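Local coordinates for protein probable molybdenum cofactor guanylyltransferase (Aquifex aeolicus, PDB 2E8B) that probably transfers a GMP moiety from GTP to molybdenum-bound molybdopterin, giving the guanine dinucleotide form of the molybdenum cofactor, at residues 45-50 against 71-76; 84-89 against 151-156; 126-129 against 133-136; 146-151 against 165-170. All blocks are in the same frame, centred on the assembly; numbering follows the deposited sequence.

All four contacts lie in the GT-A-type nucleotidyltransferase domain, at different depths. Interactions 1 and 4 are surface contacts; interactions 2 and 3 are partly buried. Interactions 1 and 3 reach the same mixed sheet from opposite sides of the chain's centre, their own centres about 20 Å apart. Interactions 2 and 4 share helix 146-154 and Glu151, and Arg152 of the former is salt-bridged to Asp166 of the latter. The chemistry follows the place: a water bridge at the surface in interaction 1, largely apolar packing round Ile153 in interaction 2, backbone bonding in the hairpin of interaction 3, and a charged network over a small apolar touch in interaction 4.

Interaction 1: residues 45-50 against 71-76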
loop_
_atom_site.group_PDB
_atom_site.type_symbol
_atom_site.label_atom_id
_atom_site.label_comp_id
_atom_site.label_asym_id
_atom_site.label_seq_id
_atom_site.Cartn_x
_atom_site.Cartn_y
_atom_site.Cartn_z
ATOM N N ARG A 45 5.260 -7.323 9.748
ATOM C CA ARG A 45 3.961 -7.962 9.898
ATOM C C ARG A 45 3.076 -7.746 8.674
ATOM O O ARG A 45 2.385 -8.667 8.228
ATOM C CB ARG A 45 3.244 -7.442 11.144
ATOM C CG ARG A 45 3.934 -7.795 12.457
ATOM C CD ARG A 45 2.938 -7.829 13.610
ATOM N NE ARG A 45 2.391 -6.514 13.932
ATOM C CZ ARG A 45 3.045 -5.571 14.607
ATOM N NH1 ARG A 45 4.280 -5.792 15.041
ATOM N NH2 ARG A 45 2.462 -4.405 14.850
ATOM N N VAL A 46 3.091 -6.533 8.131
ATOM C CA VAL A 46 2.279 -6.229 6.958
ATOM C C VAL A 46 2.732 -7.091 5.788
ATOM O O VAL A 46 1.912 -7.597 5.023
ATOM C CB VAL A 46 2.394 -4.743 6.557
ATOM C CG1 VAL A 46 1.671 -4.498 5.240
ATOM C CG2 VAL A 46 1.798 -3.865 7.647
ATOM N N TYR A 47 4.046 -7.250 5.659
ATOM C CA TYR A 47 4.626 -8.045 4.588
ATOM C C TYR A 47 4.197 -9.504 4.694
ATOM O O TYR A 47 3.797 -10.117 3.703
ATOM C CB TYR A 47 6.153 -7.946 4.638
ATOM C CG TYR A 47 6.849 -8.842 3.646
ATOM C CD1 TYR A 47 6.642 -8.691 2.276
ATOM C CD2 TYR A 47 7.703 -9.855 4.077
ATOM C CE1 TYR A 47 7.269 -9.530 1.360
ATOM C CE2 TYR A 47 8.333 -10.697 3.172
ATOM C CZ TYR A 47 8.112 -10.530 1.817
ATOM O OH TYR A 47 8.745 -11.353 0.916
ATOM N N GLU A 48 4.275 -10.055 5.899
ATOM C CA GLU A 48 3.883 -11.440 6.104
ATOM C C GLU A 48 2.389 -11.615 5.835
ATOM O O GLU A 48 1.971 -12.611 5.255
ATOM C CB GLU A 48 4.243 -11.876 7.524
ATOM C CG GLU A 48 5.733 -11.745 7.805
ATOM C CD GLU A 48 6.159 -12.404 9.099
ATOM O OE1 GLU A 48 5.624 -12.033 10.166
ATOM O OE2 GLU A 48 7.033 -13.295 9.049
ATOM N N THR A 49 1.588 -10.638 6.243
ATOM C CA THR A 49 0.154 -10.702 6.004
ATOM C C THR A 49 -0.098 -10.741 4.496
ATOM O O THR A 49 -0.896 -11.537 4.006
ATOM C CB THR A 49 -0.563 -9.481 6.604
ATOM O OG1 THR A 49 -0.439 -9.517 8.031
ATOM C CG2 THR A 49 -2.037 -9.487 6.226
ATOM N N ALA A 50 0.598 -9.884 3.757
ATOM C CA ALA A 50 0.441 -9.834 2.311
ATOM C C ALA A 50 0.819 -11.174 1.678
ATOM O O ALA A 50 0.113 -11.687 0.810
ATOM C CB ALA A 50 1.306 -8.723 1.736
ATOM N N ASN A 71 13.962 -9.865 4.065
ATOM C CA ASN A 71 14.219 -11.030 3.221
ATOM C C ASN A 71 13.220 -11.015 2.070
ATOM O O ASN A 71 12.698 -12.059 1.667
ATOM C CB ASN A 71 14.037 -12.318 4.027
ATOM C CG ASN A 71 14.454 -13.556 3.255
ATOM O OD1 ASN A 71 13.997 -14.665 3.540
ATOM N ND2 ASN A 71 15.336 -13.376 2.282
ATOM N N ALA A 72 12.963 -9.821 1.542
ATOM C CA ALA A 72 11.997 -9.662 0.462
ATOM C C ALA A 72 12.514 -8.880 -0.736
ATOM O O ALA A 72 13.448 -8.084 -0.628
ATOM C CB ALA A 72 10.752 -8.983 1.000
ATOM N N PRO A 73 11.897 -9.097 -1.907
ATOM C CA PRO A 73 12.305 -8.392 -3.123
ATOM C C PRO A 73 11.882 -6.928 -3.029
ATOM O O PRO A 73 10.733 -6.629 -2.700
ATOM C CB PRO A 73 11.569 -9.151 -4.223
ATOM C CG PRO A 73 10.321 -9.598 -3.544
ATOM C CD PRO A 73 10.817 -10.059 -2.191
ATOM N N VAL A 74 12.814 -6.026 -3.315
ATOM C CA VAL A 74 12.553 -4.593 -3.251
ATOM C C VAL A 74 12.458 -3.939 -4.620
ATOM O O VAL A 74 13.321 -4.141 -5.475
ATOM C CB VAL A 74 13.671 -3.857 -2.474
ATOM C CG1 VAL A 74 13.404 -2.356 -2.470
ATOM C CG2 VAL A 74 13.767 -4.388 -1.055
ATOM N N VAL A 75 11.398 -3.165 -4.831
ATOM C CA VAL A 75 11.236 -2.435 -6.078
ATOM C C VAL A 75 11.686 -1.032 -5.692
ATOM O O VAL A 75 11.093 -0.394 -4.825
ATOM C CB VAL A 75 9.772 -2.434 -6.564
ATOM C CG1 VAL A 75 9.638 -1.548 -7.791
ATOM C CG2 VAL A 75 9.345 -3.860 -6.906
ATOM N N LEU A 76 12.757 -0.572 -6.327
ATOM C CA LEU A 76 13.345 0.722 -6.013
ATOM C C LEU A 76 12.619 1.988 -6.449
ATOM O O LEU A 76 12.306 2.177 -7.624
ATOM C CB LEU A 76 14.776 0.767 -6.557
ATOM C CG LEU A 76 15.649 1.934 -6.102
ATOM C CD1 LEU A 76 15.950 1.776 -4.625
ATOM C CD2 LEU A 76 16.939 1.967 -6.904
HETATM O O HOH W 1 10.282 -13.267 2.066
#
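A single side chain, Tyr47, carries this whole contact, and its one polar link to residues 71-76 runs through a water to the backbone carbonyl of Asn71. The setting is the alpha/beta fold of the GT-A-type nucleotidyltransferases: helix 32-51 lies against the sheet, and residues 71-73 lead into strand 74-76, which runs parallel to strand 56-61. Tyr47 and Ala72 have the nearest CA atoms, 8.6 Å apart, so the ring has to span the gap. It does this with CG anti to the backbone N (chi1 175°), which carries the phenol away from the helix until its outer end comes up to the methyl group of Ala72. That approach is oblique to the ring, and its exact closeness is doubtful in the model, so the evidence for packing is better taken from the 53 Å² of Tyr47 covered by the other segment. Beyond the methyl, Tyr47 OH comes within 4.0 Å of Pro73 CD. Tyr47 also packs on Val57 and Ile59 of strand 56-61, so the residue is wedged between helix, sheet and loop. A phenylalanine in its place would probably keep much of this packing but leave the bridging water without its phenol partner, cutting the polar link to the loop. Asn71 O accepts a hydrogen bond from the water at 2.7 Å, and the same water lies in the plane of the Tyr47 ring at its edge, 2.7 Å from Tyr47 OH.

Interaction 2: residues 84-89 against 151-156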
loop_
_atom_site.group_PDB
_atom_site.type_symbol
_atom_site.label_atom_id
_atom_site.label_comp_id
_atom_site.label_asym_id
_atom_site.label_seq_id
_atom_site.Cartn_x
_atom_site.Cartn_y
_atom_site.Cartn_z
ATOM N N SER A 84 3.637 9.713 -1.137
ATOM C CA SER A 84 2.903 8.473 -1.356
ATOM C C SER A 84 2.579 8.236 -2.823
ATOM O O SER A 84 2.611 7.097 -3.293
ATOM C CB SER A 84 1.614 8.476 -0.535
ATOM O OG SER A 84 1.916 8.514 0.847
ATOM N N ILE A 85 2.277 9.308 -3.550
ATOM C CA ILE A 85 1.932 9.167 -4.961
ATOM C C ILE A 85 3.118 8.641 -5.763
ATOM O O ILE A 85 2.940 7.978 -6.782
ATOM C CB ILE A 85 1.419 10.509 -5.557
ATOM C CG1 ILE A 85 0.776 10.254 -6.924
ATOM C CG2 ILE A 85 2.554 11.501 -5.684
ATOM C CD1 ILE A 85 0.092 11.474 -7.527
ATOM N N ILE A 86 4.330 8.925 -5.294
ATOM C CA ILE A 86 5.534 8.450 -5.974
ATOM C C ILE A 86 5.722 6.954 -5.715
ATOM O O ILE A 86 6.212 6.223 -6.574
ATOM C CB ILE A 86 6.775 9.243 -5.513
ATOM C CG1 ILE A 86 6.680 10.672 -6.068
ATOM C CG2 ILE A 86 8.051 8.548 -5.982
ATOM C CD1 ILE A 86 7.838 11.578 -5.703
ATOM N N GLY A 87 5.316 6.496 -4.534
ATOM C CA GLY A 87 5.425 5.077 -4.235
ATOM C C GLY A 87 4.413 4.323 -5.087
ATOM O O GLY A 87 4.673 3.212 -5.565
ATOM N N LEU A 88 3.249 4.938 -5.277
ATOM C CA LEU A 88 2.180 4.359 -6.081
ATOM C C LEU A 88 2.643 4.257 -7.528
ATOM O O LEU A 88 2.459 3.236 -8.180
ATOM C CB LEU A 88 0.928 5.235 -5.990
ATOM C CG LEU A 88 -0.338 4.749 -6.699
ATOM C CD1 LEU A 88 -0.759 3.410 -6.116
ATOM C CD2 LEU A 88 -1.456 5.771 -6.525
ATOM N N TYR A 89 3.252 5.329 -8.027
ATOM C CA TYR A 89 3.761 5.355 -9.392
ATOM C C TYR A 89 4.776 4.226 -9.571
ATOM O O TYR A 89 4.724 3.472 -10.544
ATOM C CB TYR A 89 4.431 6.705 -9.667
ATOM C CG TYR A 89 5.302 6.733 -10.903
ATOM C CD1 TYR A 89 4.740 6.767 -12.177
ATOM C CD2 TYR A 89 6.693 6.701 -10.797
ATOM C CE1 TYR A 89 5.542 6.770 -13.314
ATOM C CE2 TYR A 89 7.505 6.697 -11.930
ATOM C CZ TYR A 89 6.919 6.733 -13.182
ATOM O OH TYR A 89 7.710 6.720 -14.307
ATOM N N GLU A 151 1.174 11.950 -15.317
ATOM C CA GLU A 151 0.803 13.282 -15.772
ATOM C C GLU A 151 0.675 14.260 -14.605
ATOM O O GLU A 151 1.213 15.367 -14.644
ATOM C CB GLU A 151 -0.520 13.206 -16.531
ATOM C CG GLU A 151 -1.018 14.521 -17.089
ATOM C CD GLU A 151 -2.306 14.345 -17.866
ATOM O OE1 GLU A 151 -2.324 13.511 -18.796
ATOM O OE2 GLU A 151 -3.300 15.032 -17.551
ATOM N N ARG A 152 -0.043 13.851 -13.563
ATOM C CA ARG A 152 -0.232 14.713 -12.402
ATOM C C ARG A 152 1.075 14.960 -11.643
ATOM O O ARG A 152 1.342 16.081 -11.215
ATOM C CB ARG A 152 -1.288 14.111 -11.468
ATOM C CG ARG A 152 -2.663 13.941 -12.115
ATOM C CD ARG A 152 -3.734 13.651 -11.072
ATOM N NE ARG A 152 -4.056 14.840 -10.288
ATOM C CZ ARG A 152 -4.877 15.801 -10.695
ATOM N NH1 ARG A 152 -5.469 15.712 -11.881
ATOM N NH2 ARG A 152 -5.103 16.853 -9.926
ATOM N N ILE A 153 1.891 13.923 -11.474
ATOM C CA ILE A 153 3.160 14.094 -10.772
ATOM C C ILE A 153 4.018 15.065 -11.582
ATOM O O ILE A 153 4.642 15.975 -11.034
ATOM C CB ILE A 153 3.908 12.750 -10.609
ATOM C CG1 ILE A 153 3.090 11.811 -9.712
ATOM C CG2 ILE A 153 5.285 12.985 -9.998
ATOM C CD1 ILE A 153 3.744 10.473 -9.447
ATOM N N LYS A 154 4.030 14.873 -12.896
ATOM C CA LYS A 154 4.796 15.735 -13.789
ATOM C C LYS A 154 4.337 17.184 -13.625
ATOM O O LYS A 154 5.154 18.109 -13.649
ATOM C CB LYS A 154 4.609 15.269 -15.241
ATOM C CG LYS A 154 5.480 15.988 -16.266
ATOM C CD LYS A 154 4.930 17.360 -16.616
ATOM C CE LYS A 154 3.608 17.247 -17.357
ATOM N NZ LYS A 154 3.759 16.479 -18.624
ATOM N N LYS A 155 3.034 17.380 -13.446
ATOM C CA LYS A 155 2.489 18.723 -13.280
ATOM C C LYS A 155 2.639 19.236 -11.853
ATOM O O LYS A 155 2.217 20.350 -11.536
ATOM C CB LYS A 155 1.020 18.760 -13.703
ATOM C CG LYS A 155 0.814 18.581 -15.204
ATOM C CD LYS A 155 -0.661 18.571 -15.558
ATOM C CE LYS A 155 -0.881 18.397 -17.053
ATOM N NZ LYS A 155 -2.334 18.365 -17.385
ATOM N N GLY A 156 3.226 18.411 -10.991
ATOM C CA GLY A 156 3.470 18.818 -9.617
ATOM C C GLY A 156 2.391 18.591 -8.575
ATOM O O GLY A 156 2.569 18.982 -7.421
#
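The Tyr89 ring is met obliquely by Ile153 CD1, and the closest touch is made at the root of the side chain, where Tyr89 CB lies 3.8 Å from that methyl. Leu146 and Glu150 of helix 146-154 also pack against the tyrosine. The contact joins two helices of the GT-A-type domain, and Ile86 also touches Asp77, a predicted GTP-binding residue. The main partner of Ile153 is Ile85: the two reach toward each other tip to tip, with Ile85 CD1 3.7 Å from Ile153 CG1. On Ile85 it is the longer branch that does the reaching, CG1 being anti to the backbone N (chi1 -167°). Ile153 CD1 passes on to the helix backbone, 3.7 Å from Ile85 O, and grazes Ile86 at 4.4 Å from its CA. Ile153 thus packs against Ile85, Ile86 and Tyr89 on helix 84-94, with 88 Å² of its surface covered. Cutting Ile85 back to an alanine here is likely to leave a gap beside Ile153 CG1, with Tyr89 and Ile86 still touching its CD1. Three residues on, helix 146-154 ends in a Schellman motif at Gly156 (phi 88°), with Gly156 N bonded to Ile153 O at 2.8 Å. Arg152 forms salt bridges with Asp157 and Asp166. Since only carbon groups and one carbonyl oxygen meet across the two segments, the contact probably rests on close fit and burial of apolar surface.

Interaction 3: residues 126-129 against 133-136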
loop_
_atom_site.group_PDB
_atom_site.type_symbol
_atom_site.label_atom_id
_atom_site.label_comp_id
_atom_site.label_asym_id
_atom_site.label_seq_id
_atom_site.Cartn_x
_atom_site.Cartn_y
_atom_site.Cartn_z
ATOM N N VAL A 126 -10.128 1.731 -9.466
ATOM C CA VAL A 126 -9.504 1.675 -8.146
ATOM C C VAL A 126 -10.554 1.399 -7.081
ATOM O O VAL A 126 -11.666 1.912 -7.150
ATOM C CB VAL A 126 -8.839 3.017 -7.777
ATOM C CG1 VAL A 126 -8.152 2.897 -6.419
ATOM C CG2 VAL A 126 -7.865 3.432 -8.845
ATOM N N SER A 127 -10.194 0.581 -6.099
ATOM C CA SER A 127 -11.081 0.280 -4.982
ATOM C C SER A 127 -10.213 0.395 -3.744
ATOM O O SER A 127 -9.218 -0.317 -3.607
ATOM C CB SER A 127 -11.657 -1.135 -5.091
ATOM O OG SER A 127 -12.649 -1.190 -6.104
ATOM N N VAL A 128 -10.575 1.311 -2.858
ATOM C CA VAL A 128 -9.802 1.513 -1.647
ATOM C C VAL A 128 -10.665 1.396 -0.409
ATOM O O VAL A 128 -11.868 1.674 -0.437
ATOM C CB VAL A 128 -9.115 2.891 -1.643
ATOM C CG1 VAL A 128 -7.911 2.879 -2.574
ATOM C CG2 VAL A 128 -10.103 3.956 -2.074
ATOM N N ALA A 129 -10.033 0.979 0.680
ATOM C CA ALA A 129 -10.709 0.806 1.957
ATOM C C ALA A 129 -11.211 2.127 2.526
ATOM O O ALA A 129 -10.540 3.150 2.430
ATOM C CB ALA A 129 -9.759 0.135 2.950
ATOM N N LYS A 133 -11.887 7.292 7.640
ATOM C CA LYS A 133 -10.895 7.860 6.737
ATOM C C LYS A 133 -10.814 7.079 5.429
ATOM O O LYS A 133 -11.116 5.888 5.389
ATOM C CB LYS A 133 -9.521 7.833 7.414
ATOM C CG LYS A 133 -8.344 8.030 6.470
ATOM C CD LYS A 133 -7.017 7.951 7.210
ATOM C CE LYS A 133 -5.855 8.120 6.250
ATOM N NZ LYS A 133 -4.559 8.246 6.965
ATOM N N LEU A 134 -10.410 7.759 4.360
ATOM C CA LEU A 134 -10.249 7.094 3.073
ATOM C C LEU A 134 -8.818 6.556 3.062
ATOM O O LEU A 134 -7.856 7.326 3.125
ATOM C CB LEU A 134 -10.434 8.083 1.921
ATOM C CG LEU A 134 -10.277 7.471 0.525
ATOM C CD1 LEU A 134 -11.415 6.487 0.271
ATOM C CD2 LEU A 134 -10.268 8.567 -0.531
ATOM N N HIS A 135 -8.673 5.239 3.001
ATOM C CA HIS A 135 -7.347 4.653 2.992
ATOM C C HIS A 135 -6.821 4.481 1.583
ATOM O O HIS A 135 -6.933 3.414 0.985
ATOM C CB HIS A 135 -7.375 3.329 3.744
ATOM C CG HIS A 135 -7.819 3.481 5.161
ATOM N ND1 HIS A 135 -9.142 3.416 5.541
ATOM C CD2 HIS A 135 -7.123 3.809 6.274
ATOM C CE1 HIS A 135 -9.242 3.701 6.826
ATOM N NE2 HIS A 135 -8.031 3.944 7.294
ATOM N N THR A 136 -6.238 5.560 1.070
ATOM C CA THR A 136 -5.694 5.602 -0.277
ATOM C C THR A 136 -4.633 4.554 -0.547
ATOM O O THR A 136 -4.414 4.171 -1.698
ATOM C CB THR A 136 -5.071 6.969 -0.573
ATOM O OG1 THR A 136 -4.033 7.228 0.378
ATOM C CG2 THR A 136 -6.120 8.062 -0.490
#
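Ala129 O is gripped twice by His135, once by its backbone and once, weakly, by its ring. The first bond is short and fairly straight: His135 N lies 2.9 Å from Ala129 O with an N-H...O angle of 157°, and the donor sits nearly along the C=O axis (162°). The second, from His135 ND1 to Ala129 O at 3.4 Å, is weak and more bent. The ring is brought there by a chi1 of -59°, with CG beside the backbone N, so that ND1 and the backbone N turn to the same acceptor. The oxygen meets the imidazole at its edge, near the ring plane, and Lys133 CG lies over one face, offset toward the rim. The weak ND1 bond may help bias the ring's rotation, while the backbone bond holds the chain. On Val128 the branches divide the work: CG2 packs against Leu134 CD1 at 3.7 Å, the two side chains crossing obliquely, while CG1 is 3.8 Å from Thr136 O. Val128 CB also lies 3.5 Å from His135 O. His135 is the centre of an inverse gamma turn, closed by a weak bond of 3.2 Å from Thr136 N to Leu134 O, and the chain turns a corner at Thr136. Strand 126-130 is bonded in addition to strands 140-142 and 170-173, so it joins this short pairing to the rest of the sheet. Antiparallel strands 126-130 and 134-135, with their short connection, form a beta hairpin within the mixed sheet of the MobA-like nucleotidyltransferase domain.

Interaction 4: residues 146-151 against 165-170; sequences LEKIEE and KDVGYN
This is a surface helix-helix contact held mainly by charge, joining helix 146-154 to the C-terminal end of helix 160-167 in the alpha/beta fold, away from the predicted nucleotide and magnesium sites. Its motif is a salt-bridge network of Lys148, Glu151 and Asp166. The bond across the two segments runs from Lys148 NZ to Asp166 OD2 at 3.0 Å; the ammonium meets the oxygen on its syn side, 21° out of the carboxylate plane. Bends at chi2 (-99°) and chi3 (59°) fold the lysine chain so that it crosses the aspartate at about a right angle. One turn along the same helix, Glu151 OE2 takes a weaker bond from Lys148 NZ at 3.3 Å, putting the ammonium between two carboxylates. Those like charges stand 5.5 Å apart at Glu151 OE2 and Asp166 OD2, and the lysine probably screens them from each other. Arg152 is the stronger partner of Asp166 OD2, and the two cations together are likely to favour its ionised form. Beneath the charges the apolar share is small: Lys148 CB touches Val167 CG1 at 3.9 Å as the two side chains slide past each other in opposite directions. Gly168, with positive phi, then leaves the helix, and the chain continues to Asn170, bonded to strand 126-130. The other carboxylate oxygen is tied in by a water, which donates to Asp166 OD1 at 2.8 Å and accepts from Lys148 NZ at 3.2 Å.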
loop_
_atom_site.group_PDB
_atom_site.type_symbol
_atom_site.label_atom_id
_atom_site.label_comp_id
_atom_site.label_asym_id
_atom_site.label_seq_id
_atom_site.Cartn_x
_atom_site.Cartn_y
_atom_site.Cartn_z
ATOM N N LEU A 146 -1.424 4.454 -14.789
ATOM C CA LEU A 146 -0.050 4.937 -14.890
ATOM C C LEU A 146 0.106 6.254 -15.652
ATOM O O LEU A 146 0.767 7.172 -15.171
ATOM C CB LEU A 146 0.837 3.861 -15.518
ATOM C CG LEU A 146 2.344 4.084 -15.404
ATOM C CD1 LEU A 146 2.733 4.357 -13.955
ATOM C CD2 LEU A 146 3.065 2.856 -15.924
ATOM N N GLU A 147 -0.496 6.351 -16.833
ATOM C CA GLU A 147 -0.397 7.571 -17.631
ATOM C C GLU A 147 -0.896 8.807 -16.884
ATOM O O GLU A 147 -0.253 9.860 -16.903
ATOM C CB GLU A 147 -1.186 7.420 -18.934
ATOM C CG GLU A 147 -1.277 8.703 -19.745
ATOM C CD GLU A 147 -1.981 8.511 -21.076
ATOM O OE1 GLU A 147 -3.156 8.084 -21.078
ATOM O OE2 GLU A 147 -1.358 8.789 -22.123
ATOM N N LYS A 148 -2.049 8.675 -16.234
ATOM C CA LYS A 148 -2.644 9.778 -15.487
ATOM C C LYS A 148 -1.835 10.154 -14.252
ATOM O O LYS A 148 -1.662 11.334 -13.952
ATOM C CB LYS A 148 -4.072 9.420 -15.066
ATOM C CG LYS A 148 -5.085 9.456 -16.205
ATOM C CD LYS A 148 -5.886 10.758 -16.212
ATOM C CE LYS A 148 -4.998 11.984 -16.351
ATOM N NZ LYS A 148 -5.804 13.235 -16.371
ATOM N N ILE A 149 -1.348 9.151 -13.531
ATOM C CA ILE A 149 -0.559 9.405 -12.333
ATOM C C ILE A 149 0.715 10.136 -12.732
ATOM O O ILE A 149 1.116 11.112 -12.099
ATOM C CB ILE A 149 -0.186 8.087 -11.623
ATOM C CG1 ILE A 149 -1.453 7.392 -11.120
ATOM C CG2 ILE A 149 0.768 8.367 -10.469
ATOM C CD1 ILE A 149 -1.199 6.092 -10.399
ATOM N N GLU A 150 1.339 9.662 -13.802
ATOM C CA GLU A 150 2.569 10.262 -14.287
ATOM C C GLU A 150 2.328 11.708 -14.705
ATOM O O GLU A 150 3.165 12.583 -14.478
ATOM C CB GLU A 150 3.097 9.457 -15.470
ATOM C CG GLU A 150 4.527 9.768 -15.814
ATOM C CD GLU A 150 4.999 9.000 -17.020
ATOM O OE1 GLU A 150 5.011 7.750 -16.970
ATOM O OE2 GLU A 150 5.351 9.652 -18.019
ATOM N N GLU A 151 1.174 11.950 -15.317
ATOM C CA GLU A 151 0.803 13.282 -15.772
ATOM C C GLU A 151 0.675 14.260 -14.605
ATOM O O GLU A 151 1.213 15.367 -14.644
ATOM C CB GLU A 151 -0.520 13.206 -16.531
ATOM C CG GLU A 151 -1.018 14.521 -17.089
ATOM C CD GLU A 151 -2.306 14.345 -17.866
ATOM O OE1 GLU A 151 -2.324 13.511 -18.796
ATOM O OE2 GLU A 151 -3.300 15.032 -17.551
ATOM N N LYS A 165 -9.979 11.613 -7.499
ATOM C CA LYS A 165 -11.161 12.319 -7.985
ATOM C C LYS A 165 -11.091 12.401 -9.509
ATOM O O LYS A 165 -12.106 12.312 -10.199
ATOM C CB LYS A 165 -11.231 13.728 -7.394
ATOM C CG LYS A 165 -11.667 13.747 -5.947
ATOM C CD LYS A 165 -11.943 15.162 -5.480
ATOM C CE LYS A 165 -12.761 15.155 -4.202
ATOM N NZ LYS A 165 -13.118 16.536 -3.769
ATOM N N ASP A 166 -9.879 12.548 -10.028
ATOM C CA ASP A 166 -9.670 12.648 -11.466
ATOM C C ASP A 166 -10.023 11.345 -12.179
ATOM O O ASP A 166 -10.876 11.321 -13.066
ATOM C CB ASP A 166 -8.204 13.012 -11.743
ATOM C CG ASP A 166 -7.937 13.314 -13.205
ATOM O OD1 ASP A 166 -8.872 13.213 -14.026
ATOM O OD2 ASP A 166 -6.777 13.654 -13.531
ATOM N N VAL A 167 -9.379 10.256 -11.770
ATOM C CA VAL A 167 -9.590 8.957 -12.399
ATOM C C VAL A 167 -10.845 8.212 -11.956
ATOM O O VAL A 167 -11.326 7.327 -12.669
ATOM C CB VAL A 167 -8.371 8.039 -12.173
ATOM C CG1 VAL A 167 -7.111 8.724 -12.675
ATOM C CG2 VAL A 167 -8.237 7.700 -10.697
ATOM N N GLY A 168 -11.370 8.576 -10.791
ATOM C CA GLY A 168 -12.550 7.914 -10.265
ATOM C C GLY A 168 -12.128 6.772 -9.356
ATOM O O GLY A 168 -11.082 6.159 -9.568
ATOM N N TYR A 169 -12.926 6.480 -8.338
ATOM C CA TYR A 169 -12.583 5.401 -7.423
ATOM C C TYR A 169 -13.795 4.861 -6.697
ATOM O O TYR A 169 -14.835 5.524 -6.597
ATOM C CB TYR A 169 -11.534 5.878 -6.412
ATOM C CG TYR A 169 -12.026 6.930 -5.444
ATOM C CD1 TYR A 169 -12.037 8.278 -5.800
ATOM C CD2 TYR A 169 -12.459 6.583 -4.160
ATOM C CE1 TYR A 169 -12.459 9.258 -4.904
ATOM C CE2 TYR A 169 -12.880 7.556 -3.259
ATOM C CZ TYR A 169 -12.875 8.888 -3.634
ATOM O OH TYR A 169 -13.272 9.856 -2.740
ATOM N N ASN A 170 -13.656 3.640 -6.196
ATOM C CA ASN A 170 -14.727 2.981 -5.471
ATOM C C ASN A 170 -14.338 2.783 -4.014
ATOM O O ASN A 170 -13.231 2.329 -3.721
ATOM C CB ASN A 170 -15.015 1.622 -6.106
ATOM C CG ASN A 170 -15.414 1.741 -7.561
ATOM O OD1 ASN A 170 -16.510 2.198 -7.876
ATOM N ND2 ASN A 170 -14.518 1.345 -8.457
HETATM O O HOH W 2 -8.900 12.383 -16.699
#